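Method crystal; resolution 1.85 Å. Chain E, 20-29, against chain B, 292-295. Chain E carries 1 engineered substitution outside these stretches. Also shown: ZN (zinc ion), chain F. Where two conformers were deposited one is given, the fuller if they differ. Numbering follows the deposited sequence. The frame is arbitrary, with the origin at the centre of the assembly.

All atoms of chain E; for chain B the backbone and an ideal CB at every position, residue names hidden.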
# COMPACT_ATOMS: atom_id res chain seq x y z
N PRO E 20 -8.32 -21.39 5.33
CA PRO E 20 -9.00 -20.52 6.26
C PRO E 20 -9.91 -21.30 7.18
O PRO E 20 -10.38 -22.40 6.82
CB PRO E 20 -9.90 -19.66 5.35
CG PRO E 20 -9.27 -19.73 4.02
CD PRO E 20 -8.67 -21.09 3.92
N LYS E 21 -10.16 -20.74 8.37
CA LYS E 21 -11.11 -21.29 9.31
C LYS E 21 -11.71 -20.14 10.10
O LYS E 21 -11.02 -19.16 10.40
CB LYS E 21 -10.41 -22.27 10.25
CG LYS E 21 -9.52 -21.58 11.28
CD LYS E 21 -8.64 -22.57 12.04
CE LYS E 21 -7.52 -21.85 12.76
NZ LYS E 21 -6.49 -22.73 13.37
N LEU E 22 -12.99 -20.23 10.43
CA LEU E 22 -13.66 -19.21 11.22
C LEU E 22 -13.25 -19.23 12.69
O LEU E 22 -13.11 -18.18 13.30
CB LEU E 22 -15.17 -19.34 11.12
CG LEU E 22 -15.85 -19.14 9.77
CD1 LEU E 22 -17.36 -19.14 9.93
CD2 LEU E 22 -15.41 -17.83 9.12
N ASN E 23 -13.06 -20.44 13.23
CA ASN E 23 -12.85 -20.70 14.67
C ASN E 23 -11.36 -20.72 15.03
O ASN E 23 -10.60 -21.61 14.58
CB ASN E 23 -13.49 -22.06 14.99
CG ASN E 23 -13.48 -22.39 16.45
OD1 ASN E 23 -12.81 -21.73 17.26
ND2 ASN E 23 -14.23 -23.42 16.82
N ARG E 24 -10.92 -19.76 15.84
CA ARG E 24 -9.52 -19.66 16.21
C ARG E 24 -9.05 -20.87 17.04
O ARG E 24 -7.86 -21.18 17.04
CB ARG E 24 -9.22 -18.36 16.96
CG ARG E 24 -9.71 -18.30 18.39
CD ARG E 24 -9.43 -16.96 19.04
NE ARG E 24 -9.62 -17.07 20.47
CZ ARG E 24 -8.70 -17.49 21.34
NH1 ARG E 24 -7.47 -17.80 20.94
NH2 ARG E 24 -8.99 -17.55 22.63
N ASN E 25 -10.00 -21.52 17.70
CA ASN E 25 -9.73 -22.73 18.45
C ASN E 25 -9.78 -24.05 17.70
O ASN E 25 -9.58 -25.08 18.32
CB ASN E 25 -10.65 -22.77 19.69
CG ASN E 25 -10.30 -21.68 20.66
OD1 ASN E 25 -9.13 -21.49 20.95
ND2 ASN E 25 -11.30 -20.93 21.13
N MET E 26 -10.03 -24.07 16.40
CA MET E 26 -9.90 -25.31 15.66
C MET E 26 -8.46 -25.40 15.15
O MET E 26 -7.79 -24.37 15.00
CB MET E 26 -10.92 -25.43 14.53
CG MET E 26 -12.32 -25.85 15.02
SD MET E 26 -12.41 -27.55 15.64
CE MET E 26 -14.18 -27.84 15.89
N PRO E 27 -7.97 -26.63 14.91
CA PRO E 27 -6.62 -26.78 14.36
C PRO E 27 -6.55 -26.21 12.94
O PRO E 27 -7.54 -26.11 12.27
CB PRO E 27 -6.37 -28.29 14.35
CG PRO E 27 -7.63 -28.95 14.73
CD PRO E 27 -8.61 -27.92 15.22
N THR E 28 -5.36 -25.79 12.56
CA THR E 28 -5.08 -25.36 11.22
C THR E 28 -4.84 -26.61 10.39
O THR E 28 -4.21 -27.55 10.87
CB THR E 28 -3.82 -24.47 11.21
OG1 THR E 28 -4.10 -23.25 11.89
CG2 THR E 28 -3.35 -24.13 9.78
N PHE E 29 -5.31 -26.57 9.14
CA PHE E 29 -5.16 -27.63 8.19
C PHE E 29 -4.41 -27.08 7.00
O PHE E 29 -4.78 -26.03 6.45
CB PHE E 29 -6.55 -28.08 7.76
CG PHE E 29 -6.55 -29.17 6.72
CD1 PHE E 29 -6.40 -30.52 7.08
CD2 PHE E 29 -6.71 -28.86 5.36
CE1 PHE E 29 -6.41 -31.52 6.11
CE2 PHE E 29 -6.74 -29.86 4.40
CZ PHE E 29 -6.59 -31.19 4.77
N UNK B 292 0.08 -16.76 17.38
CA UNK B 292 -0.34 -15.90 18.51
C UNK B 292 -1.86 -15.87 18.72
O UNK B 292 -2.35 -15.88 19.84
CB UNK B 292 0.16 -14.47 18.28
N UNK B 293 -2.61 -15.86 17.62
CA UNK B 293 -4.07 -15.88 17.64
C UNK B 293 -4.68 -17.12 18.26
O UNK B 293 -5.79 -17.08 18.79
CB UNK B 293 -4.60 -15.74 16.21
N UNK B 294 -3.97 -18.23 18.13
CA UNK B 294 -4.46 -19.53 18.57
C UNK B 294 -4.21 -19.76 20.06
O UNK B 294 -4.84 -20.63 20.64
CB UNK B 294 -3.80 -20.64 17.75
N UNK B 295 -3.31 -19.00 20.67
CA UNK B 295 -2.97 -19.20 22.08
C UNK B 295 -4.04 -18.66 23.03
O UNK B 295 -4.83 -17.78 22.71
OXT UNK B 295 -4.18 -19.15 24.16
CB UNK B 295 -1.63 -18.53 22.39
ZN ZN F . 1.83 -13.17 15.90

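Position 292 receives no guidance from chain E: nothing of the stretch 20-29 lies within 5.5 Å of its ideal CB, and its phi/psi of -58/-38 are helical values open to most residues. The zinc ion supplies the evidence instead. ZN lies 3.2 Å from the ideal CB of position 292, a spacing that fits a short side chain whose first atom beyond CB is the ligand, as in cysteine. The residue is Cys292(B), with chi1 of 59° (p) and SG 2.3 Å from ZN; three further ligand atoms come from elsewhere in the structure.

At position 293 CA-to-CB points sideways, and the ideal CB lies 5.4 Å from CB of Arg24(E). That distance leaves the side chain unspecified by any polar partner, so aliphatic residues of several sizes would suit, as would others. The backbone is more telling, because its carbonyl O lies 2.8 Å from NH1 of Arg24(E), a contact independent of side-chain identity. The side chain of the deposited Leu293(B) (chi1 m, chi2 t) comes no nearer than 5.3 Å to the stretch 20-29, while its O accepts the hydrogen bond from Arg24(E) NH1 at an angle of 142°.

Position 294 is the most informative. Its CA is 5.6 Å from CA of Arg24(E), the register pair, and its ideal CB is 4.2 Å from Arg24(E) O. Although CA-to-CB points away overall, NZ of Lys21(E) lies within 5.6 Å of the ideal CB. This amine already donates to Met26(E) O (2.7 Å) and Thr28(E) OG1 (2.9 Å), yet its charge still calls for an anion. Glutamate has the reach, aspartate would be shorter, and glutamine could offer an acceptor without the charge. The residue is Glu294(B). With chi1 m (-54°) and chi2 t (-174°), the end of the side chain comes nearer to chain E, where OE2 forms a salt bridge with Lys21(E) NZ at 2.7 Å; Thr28(E) OG1 is 2.8 Å from the same OE2. The backbone also contributes: water 1 lies 2.6 Å from Glu294(B) O and 3.0 Å from Asn25(E) OD1, placed to donate to either, and so bridges the two chains.

Position 295 ends the chain, as its OXT establishes. CA-to-CB points away and nothing of the stretch 20-29 comes within 5.5 Å of the ideal CB, so many side chains, particularly polar ones, would be tolerated. Arg295(B) keeps its side chain at least 6.1 Å from the stretch. Its terminal carboxylate makes the contact: O accepts from Arg24(E) NH1 at 3.2 Å (149°), near the guanidinium plane, and water 2 donates to OXT (2.8 Å) while accepting from Arg24(E) NH2 (3.1 Å).

Chain B (292-295) CLER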
# COMPACT_ATOMS: atom_id res chain seq x y z
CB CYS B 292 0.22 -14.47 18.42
SG CYS B 292 -0.20 -13.50 16.96
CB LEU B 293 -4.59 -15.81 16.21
CG LEU B 293 -4.52 -14.43 15.62
CD1 LEU B 293 -4.91 -14.48 14.17
CD2 LEU B 293 -5.42 -13.51 16.43
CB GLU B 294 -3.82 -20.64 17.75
CG GLU B 294 -4.00 -20.43 16.26
CD GLU B 294 -3.50 -21.58 15.39
OE1 GLU B 294 -2.52 -22.28 15.78
OE2 GLU B 294 -4.12 -21.79 14.31
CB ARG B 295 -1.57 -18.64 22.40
CG ARG B 295 -0.48 -19.47 21.72
CD ARG B 295 0.87 -19.41 22.40
NE ARG B 295 1.47 -18.10 22.20
CZ ARG B 295 2.10 -17.69 21.09
NH1 ARG B 295 2.22 -18.48 20.02
NH2 ARG B 295 2.61 -16.46 21.04
O HOH W 1 -6.48 -22.55 20.17
O HOH W 2 -6.86 -18.61 24.56
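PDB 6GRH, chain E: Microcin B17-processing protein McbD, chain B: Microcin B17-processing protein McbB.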